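Local coordinates for protein GCN5-related N-acetyltransferase (PDB 7N1L) that probably transfers acyl groups, most likely acetyl from acetyl-coenzyme A, to acceptor molecules, at residues 79-84 against 118-123; 126-131 against 138-143. All coordinates share one frame; numbering follows the deposited sequence.

Overall arrangement
Both contacts lay helix 120-129 against the same five-stranded sheet, interaction 1 at its N-terminal end and interaction 2 toward its C-terminal end, with centres about 17 Å apart. The apolar touches are buried in both, while interaction 1 also has a surface fringe formed by a lysine. In interaction 1 (79-84 with 118-123) an alanine and a valine at the end of a strand leading into a hairpin turn meet an isoleucine just after the glycine that caps the helix. Interaction 2 (126-131 with 138-143) joins a leucine of the helix to one on an outermost strand that the second subunit extends. Neither has a hydrogen bond across it; polar bonds of both lie at their flanks.

Interaction 1: 79-84 against 118-123; sequences ARVDGN and KGIAKA
At the start of helix 120-129, I120 rests on the end of strand 74-81, where A79 and V81 direct their side chains at it. The CG2 methyl of I120 lies anti to its own backbone N and meets A79 CB at 3.8 Å. Its other branch extends outward (chi2 170°), bringing CD1 to 4.2 Å from V81 CG2. A small alanine suits the point where the helix comes nearest, the CA atoms of A79 and I120 being 7.5 Å apart, and the branched valine fits the wider gap beyond. In the GNAT fold the turn into this helix belongs to motif A, whose loop binds the coenzyme A pyrophosphate in relatives; the run Arg-Gly-Lys-Gly-Ile-Ala, ending at A121, fits its Arg/Gln-x-x-Gly-x-Gly/Ala signature. G119 occupies the N-cap position with a positive phi, and its O accepts the N-H of A123 at 3.1 Å. At the exposed rim of this buried apolar patch, the bent chain of K118 comes tip to tip with V81, NZ lying 4.2 Å from CG1, while its ammonium is hydrogen-bonded to H115 ND1. Past V81 the strand reverses through a type I' turn, with D82 and G83 both at positive phi, closed by N84 N to V81 O at 3.0 Å. R80 points away from the helix and forms a salt bridge with E40.

Interaction 2: 126-131 against 138-143; sequences DVLADK and SKLVLN
The carbonyl O of L128 accepts the N-H of K131 at 3.1 Å, a bond from the third residue on, at the C-terminal end of the segment, while the L128 side chain points toward strand 137-144. Two residues earlier, D126 O takes the N-H of D130, again at 3.1 Å. No hydrogen bond crosses to strand 137-144; the side-chain contact there is apolar. L128 CD2 touches L140 CD1 at 4.2 Å, and the two side chains cross at about a right angle, so that methyl meets methyl without the chains lying alongside each other. In both leucines CG stands anti to the backbone N (chi1 -164° in L128 and 174° in L140), which carries each forked end out from its own backbone into the space between helix and strand. The second methyl of L140, CD2, reaches the helix backbone itself, 4.3 Å from A129 N; alanine suits this place because its short side chain lets the strand residue come close, with the CA atoms of A129 and L140 7.0 Å apart. Leucine suits both ends of the methyl contact, since its forked end reaches from helix or strand to meet the other.

Strand 101-111, helix 120-129 and strand 137-144 form a beta-alpha-beta crossover, its two strands parallel neighbours, and the contact seats the helix against the second of them. L128 packs further on V106 of the adjoining strand 101-111 and F91 of strand 84-96 beyond it, and F171 of the second subunit covers A129 and L140 where that subunit continues the sheet as an antiparallel ladder along strand 137-144.

Interaction 1: 79-84 against 118-123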
ATOM      1  N   ALA A  79     -14.049 -12.927  -9.717  1.00 28.77           N
ATOM      2  CA  ALA A  79     -15.032 -13.950  -9.399  1.00 31.59           C
ATOM      3  C   ALA A  79     -16.052 -14.023 -10.525  1.00 28.84           C
ATOM      4  O   ALA A  79     -16.638 -13.005 -10.905  1.00 32.18           O
ATOM      5  CB  ALA A  79     -15.728 -13.655  -8.069  1.00 27.78           C
ATOM      6  N   ARG A  80     -16.256 -15.211 -11.059  1.00 30.34           N
ATOM      7  CA  ARG A  80     -17.224 -15.423 -12.137  1.00 39.12           C
ATOM      8  C   ARG A  80     -18.360 -16.314 -11.655  1.00 36.79           C
ATOM      9  O   ARG A  80     -18.134 -17.263 -10.904  1.00 38.02           O
ATOM     10  CB  ARG A  80     -16.570 -16.052 -13.377  1.00 34.33           C
ATOM     11  CG  ARG A  80     -15.506 -15.172 -14.022  1.00 39.48           C
ATOM     12  CD  ARG A  80     -14.843 -15.850 -15.239  1.00 42.53           C
ATOM     13  NE  ARG A  80     -14.016 -14.902 -15.978  1.00 38.60           N
ATOM     14  CZ  ARG A  80     -14.497 -14.017 -16.838  1.00 38.22           C
ATOM     15  NH1 ARG A  80     -15.786 -13.951 -17.111  1.00 42.39           N
ATOM     16  NH2 ARG A  80     -13.667 -13.162 -17.424  1.00 44.82           N
ATOM     17  N   VAL A  81     -19.589 -15.976 -12.054  1.00 37.56           N
ATOM     18  CA  VAL A  81     -20.766 -16.813 -11.819  1.00 36.45           C
ATOM     19  C   VAL A  81     -21.477 -17.052 -13.152  1.00 40.71           C
ATOM     20  O   VAL A  81     -21.871 -16.095 -13.831  1.00 41.17           O
ATOM     21  CB  VAL A  81     -21.711 -16.169 -10.785  1.00 41.03           C
ATOM     22  CG1 VAL A  81     -23.080 -16.843 -10.761  1.00 36.41           C
ATOM     23  CG2 VAL A  81     -21.059 -16.194  -9.373  1.00 40.26           C
ATOM     24  N   ASP A  82     -21.642 -18.327 -13.528  1.00 41.66           N
ATOM     25  CA  ASP A  82     -22.280 -18.717 -14.807  1.00 41.97           C
ATOM     26  C   ASP A  82     -21.650 -18.008 -15.992  1.00 41.47           C
ATOM     27  O   ASP A  82     -22.351 -17.505 -16.873  1.00 43.93           O
ATOM     28  CB  ASP A  82     -23.785 -18.460 -14.810  1.00 40.03           C
ATOM     29  CG  ASP A  82     -24.508 -19.322 -13.835  1.00 47.50           C
ATOM     30  OD1 ASP A  82     -24.213 -20.537 -13.825  1.00 52.47           O
ATOM     31  OD2 ASP A  82     -25.351 -18.784 -13.077  1.00 46.89           O
ATOM     32  N   GLY A  83     -20.322 -17.930 -15.991  1.00 42.65           N
ATOM     33  CA  GLY A  83     -19.569 -17.290 -17.047  1.00 42.11           C
ATOM     34  C   GLY A  83     -19.421 -15.784 -16.939  1.00 44.16           C
ATOM     35  O   GLY A  83     -18.547 -15.216 -17.612  1.00 45.17           O
ATOM     36  N   ASN A  84     -20.214 -15.116 -16.099  1.00 39.15           N
ATOM     37  CA  ASN A  84     -20.179 -13.660 -15.988  1.00 40.92           C
ATOM     38  C   ASN A  84     -19.316 -13.197 -14.807  1.00 38.19           C
ATOM     39  O   ASN A  84     -19.419 -13.740 -13.702  1.00 39.13           O
ATOM     40  CB  ASN A  84     -21.604 -13.125 -15.868  1.00 42.82           C
ATOM     41  CG  ASN A  84     -22.466 -13.453 -17.106  1.00 45.16           C
ATOM     42  OD1 ASN A  84     -22.058 -13.219 -18.250  1.00 46.87           O
ATOM     43  ND2 ASN A  84     -23.644 -14.013 -16.872  1.00 40.19           N
ATOM     44  N   LYS A 118     -24.287 -13.745  -1.207  1.00 35.30           N
ATOM     45  CA  LYS A 118     -23.810 -15.052  -1.622  1.00 36.38           C
ATOM     46  C   LYS A 118     -22.428 -15.394  -1.082  1.00 36.95           C
ATOM     47  O   LYS A 118     -21.892 -16.453  -1.435  1.00 38.27           O
ATOM     48  CB  LYS A 118     -23.781 -15.153  -3.154  1.00 37.78           C
ATOM     49  CG  LYS A 118     -25.153 -15.070  -3.843  1.00 40.91           C
ATOM     50  CD  LYS A 118     -24.986 -15.627  -5.252  1.00 41.75           C
ATOM     51  CE  LYS A 118     -25.902 -14.984  -6.268  1.00 46.70           C
ATOM     52  NZ  LYS A 118     -25.505 -15.423  -7.647  1.00 45.50           N
ATOM     53  N   GLY A 119     -21.848 -14.558  -0.220  1.00 35.56           N
ATOM     54  CA  GLY A 119     -20.533 -14.847   0.310  1.00 35.80           C
ATOM     55  C   GLY A 119     -19.385 -14.698  -0.674  1.00 33.83           C
ATOM     56  O   GLY A 119     -18.314 -15.258  -0.439  1.00 32.15           O
ATOM     57  N   ILE A 120     -19.584 -13.976  -1.781  1.00 31.35           N
ATOM     58  CA  ILE A 120     -18.547 -13.892  -2.813  1.00 30.85           C
ATOM     59  C   ILE A 120     -17.335 -13.074  -2.335  1.00 34.90           C
ATOM     60  O   ILE A 120     -16.184 -13.469  -2.556  1.00 30.36           O
ATOM     61  CB  ILE A 120     -19.147 -13.334  -4.116  1.00 29.75           C
ATOM     62  CG1 ILE A 120     -20.116 -14.378  -4.729  1.00 32.45           C
ATOM     63  CG2 ILE A 120     -18.045 -12.995  -5.117  1.00 28.70           C
ATOM     64  CD1 ILE A 120     -20.940 -13.854  -5.870  1.00 31.68           C
ATOM     65  N   ALA A 121     -17.565 -11.937  -1.671  1.00 30.74           N
ATOM     66  CA  ALA A 121     -16.445 -11.112  -1.233  1.00 31.23           C
ATOM     67  C   ALA A 121     -15.536 -11.884  -0.278  1.00 29.30           C
ATOM     68  O   ALA A 121     -14.309 -11.874  -0.421  1.00 30.65           O
ATOM     69  CB  ALA A 121     -16.959  -9.820  -0.592  1.00 30.39           C
ATOM     70  N   LYS A 122     -16.124 -12.584   0.682  1.00 30.18           N
ATOM     71  CA  LYS A 122     -15.337 -13.441   1.568  1.00 31.06           C
ATOM     72  C   LYS A 122     -14.609 -14.534   0.785  1.00 33.15           C
ATOM     73  O   LYS A 122     -13.478 -14.903   1.129  1.00 29.83           O
ATOM     74  CB  LYS A 122     -16.243 -14.042   2.633  1.00 32.53           C
ATOM     75  CG  LYS A 122     -15.785 -15.371   3.216  1.00 35.75           C
ATOM     76  CD  LYS A 122     -14.767 -15.143   4.318  1.00 38.80           C
ATOM     77  CE  LYS A 122     -14.745 -16.276   5.348  1.00 32.86           C
ATOM     78  NZ  LYS A 122     -14.526 -17.645   4.755  1.00 34.04           N
ATOM     79  N   ALA A 123     -15.247 -15.093  -0.254  1.00 28.30           N
ATOM     80  CA  ALA A 123     -14.550 -16.094  -1.049  1.00 31.46           C
ATOM     81  C   ALA A 123     -13.310 -15.501  -1.722  1.00 30.07           C
ATOM     82  O   ALA A 123     -12.266 -16.156  -1.797  1.00 30.75           O
ATOM     83  CB  ALA A 123     -15.513 -16.720  -2.065  1.00 32.25           C
TER

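Interaction 2: 126-131 against 138-143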
ATOM      1  N   ASP A 126     -10.608 -15.147   0.908  1.00 31.97           N
ATOM      2  CA  ASP A 126     -10.118 -16.479   1.261  1.00 31.93           C
ATOM      3  C   ASP A 126      -9.089 -16.976   0.252  1.00 33.78           C
ATOM      4  O   ASP A 126      -8.057 -17.534   0.635  1.00 36.16           O
ATOM      5  CB  ASP A 126     -11.271 -17.493   1.343  1.00 28.94           C
ATOM      6  CG  ASP A 126     -12.065 -17.406   2.641  1.00 32.30           C
ATOM      7  OD1 ASP A 126     -11.656 -16.697   3.566  1.00 35.73           O
ATOM      8  OD2 ASP A 126     -13.087 -18.107   2.762  1.00 38.00           O
ATOM      9  N   VAL A 127      -9.380 -16.828  -1.045  1.00 32.06           N
ATOM     10  CA  VAL A 127      -8.430 -17.232  -2.080  1.00 30.93           C
ATOM     11  C   VAL A 127      -7.142 -16.429  -1.967  1.00 33.97           C
ATOM     12  O   VAL A 127      -6.035 -16.972  -2.076  1.00 35.88           O
ATOM     13  CB  VAL A 127      -9.058 -17.082  -3.477  1.00 31.69           C
ATOM     14  CG1 VAL A 127      -7.966 -17.184  -4.562  1.00 30.91           C
ATOM     15  CG2 VAL A 127     -10.148 -18.132  -3.705  1.00 28.00           C
ATOM     16  N   LEU A 128      -7.267 -15.128  -1.726  1.00 30.02           N
ATOM     17  CA  LEU A 128      -6.094 -14.294  -1.547  1.00 31.33           C
ATOM     18  C   LEU A 128      -5.270 -14.729  -0.343  1.00 34.96           C
ATOM     19  O   LEU A 128      -4.034 -14.794  -0.414  1.00 32.45           O
ATOM     20  CB  LEU A 128      -6.531 -12.848  -1.388  1.00 29.87           C
ATOM     21  CG  LEU A 128      -5.438 -11.820  -1.576  1.00 32.03           C
ATOM     22  CD1 LEU A 128      -4.628 -12.005  -2.912  1.00 31.74           C
ATOM     23  CD2 LEU A 128      -6.093 -10.468  -1.465  1.00 29.40           C
ATOM     24  N   ALA A 129      -5.936 -15.016   0.777  1.00 31.79           N
ATOM     25  CA  ALA A 129      -5.228 -15.443   1.979  1.00 33.16           C
ATOM     26  C   ALA A 129      -4.460 -16.739   1.750  1.00 36.95           C
ATOM     27  O   ALA A 129      -3.368 -16.919   2.303  1.00 36.36           O
ATOM     28  CB  ALA A 129      -6.214 -15.596   3.139  1.00 29.59           C
ATOM     29  N   ASP A 130      -5.020 -17.660   0.950  1.00 33.00           N
ATOM     30  CA  ASP A 130      -4.402 -18.942   0.614  1.00 35.29           C
ATOM     31  C   ASP A 130      -3.140 -18.809  -0.246  1.00 36.58           C
ATOM     32  O   ASP A 130      -2.408 -19.792  -0.420  1.00 36.26           O
ATOM     33  CB  ASP A 130      -5.421 -19.835  -0.124  1.00 37.47           C
ATOM     34  CG  ASP A 130      -6.577 -20.300   0.774  1.00 41.47           C
ATOM     35  OD1 ASP A 130      -6.589 -19.997   1.993  1.00 45.28           O
ATOM     36  OD2 ASP A 130      -7.491 -20.970   0.251  1.00 47.32           O
ATOM     37  N   LYS A 131      -2.885 -17.642  -0.813  1.00 34.57           N
ATOM     38  CA  LYS A 131      -1.638 -17.400  -1.518  1.00 35.88           C
ATOM     39  C   LYS A 131      -0.491 -17.060  -0.572  1.00 36.46           C
ATOM     40  O   LYS A 131       0.639 -16.892  -1.037  1.00 34.98           O
ATOM     41  CB  LYS A 131      -1.842 -16.282  -2.533  1.00 34.42           C
ATOM     42  CG  LYS A 131      -2.791 -16.667  -3.672  1.00 33.71           C
ATOM     43  CD  LYS A 131      -2.872 -15.549  -4.681  1.00 32.62           C
ATOM     44  CE  LYS A 131      -3.858 -15.850  -5.798  1.00 34.38           C
ATOM     45  NZ  LYS A 131      -3.497 -17.087  -6.608  1.00 35.14           N
ATOM     46  N   SER A 138       3.800 -12.524   5.463  1.00 30.48           N
ATOM     47  CA  SER A 138       3.593 -12.552   6.905  1.00 33.82           C
ATOM     48  C   SER A 138       2.217 -12.031   7.291  1.00 33.00           C
ATOM     49  O   SER A 138       1.769 -12.271   8.416  1.00 36.98           O
ATOM     50  CB  SER A 138       4.668 -11.731   7.625  1.00 36.02           C
ATOM     51  OG  SER A 138       4.546 -10.363   7.289  1.00 38.50           O
ATOM     52  N   LYS A 139       1.565 -11.275   6.411  1.00 32.49           N
ATOM     53  CA  LYS A 139       0.248 -10.737   6.716  1.00 32.77           C
ATOM     54  C   LYS A 139      -0.456 -10.304   5.437  1.00 30.70           C
ATOM     55  O   LYS A 139       0.156 -10.122   4.386  1.00 30.56           O
ATOM     56  CB  LYS A 139       0.331  -9.552   7.687  1.00 34.03           C
ATOM     57  CG  LYS A 139       1.202  -8.385   7.234  1.00 32.09           C
ATOM     58  CD  LYS A 139       1.264  -7.342   8.360  1.00 36.04           C
ATOM     59  CE  LYS A 139       2.109  -6.136   7.995  1.00 40.89           C
ATOM     60  NZ  LYS A 139       3.580  -6.390   8.119  1.00 41.44           N
ATOM     61  N   LEU A 140      -1.756 -10.080   5.579  1.00 29.21           N
ATOM     62  CA  LEU A 140      -2.593  -9.461   4.569  1.00 26.58           C
ATOM     63  C   LEU A 140      -3.245  -8.245   5.215  1.00 29.58           C
ATOM     64  O   LEU A 140      -3.935  -8.379   6.227  1.00 29.49           O
ATOM     65  CB  LEU A 140      -3.639 -10.446   4.065  1.00 28.28           C
ATOM     66  CG  LEU A 140      -4.679  -9.930   3.105  1.00 26.29           C
ATOM     67  CD1 LEU A 140      -3.991  -9.304   1.931  1.00 28.08           C
ATOM     68  CD2 LEU A 140      -5.589 -11.131   2.652  1.00 30.39           C
ATOM     69  N   VAL A 141      -2.923  -7.056   4.712  1.00 26.06           N
ATOM     70  CA  VAL A 141      -3.497  -5.814   5.192  1.00 24.48           C
ATOM     71  C   VAL A 141      -4.740  -5.501   4.369  1.00 24.65           C
ATOM     72  O   VAL A 141      -4.678  -5.454   3.134  1.00 26.36           O
ATOM     73  CB  VAL A 141      -2.470  -4.673   5.090  1.00 27.51           C
ATOM     74  CG1 VAL A 141      -3.140  -3.314   5.298  1.00 24.63           C
ATOM     75  CG2 VAL A 141      -1.331  -4.905   6.076  1.00 26.91           C
ATOM     76  N   LEU A 142      -5.848  -5.207   5.042  1.00 24.50           N
ATOM     77  CA  LEU A 142      -7.102  -4.897   4.375  1.00 25.45           C
ATOM     78  C   LEU A 142      -7.514  -3.487   4.744  1.00 25.07           C
ATOM     79  O   LEU A 142      -7.800  -3.214   5.915  1.00 27.37           O
ATOM     80  CB  LEU A 142      -8.207  -5.883   4.765  1.00 26.31           C
ATOM     81  CG  LEU A 142      -7.922  -7.394   4.667  1.00 28.32           C
ATOM     82  CD1 LEU A 142      -9.025  -8.193   5.338  1.00 23.99           C
ATOM     83  CD2 LEU A 142      -7.752  -7.814   3.220  1.00 24.85           C
ATOM     84  N   ASN A 143      -7.591  -2.611   3.748  1.00 23.22           N
ATOM     85  CA  ASN A 143      -7.995  -1.222   3.942  1.00 24.88           C
ATOM     86  C   ASN A 143      -9.401  -1.012   3.382  1.00 25.65           C
ATOM     87  O   ASN A 143      -9.653  -1.276   2.206  1.00 27.51           O
ATOM     88  CB  ASN A 143      -6.983  -0.284   3.275  1.00 26.17           C
ATOM     89  CG  ASN A 143      -5.609  -0.331   3.961  1.00 24.03           C
ATOM     90  OD1 ASN A 143      -5.522  -0.312   5.191  1.00 24.54           O
ATOM     91  ND2 ASN A 143      -4.553  -0.452   3.172  1.00 22.24           N
TER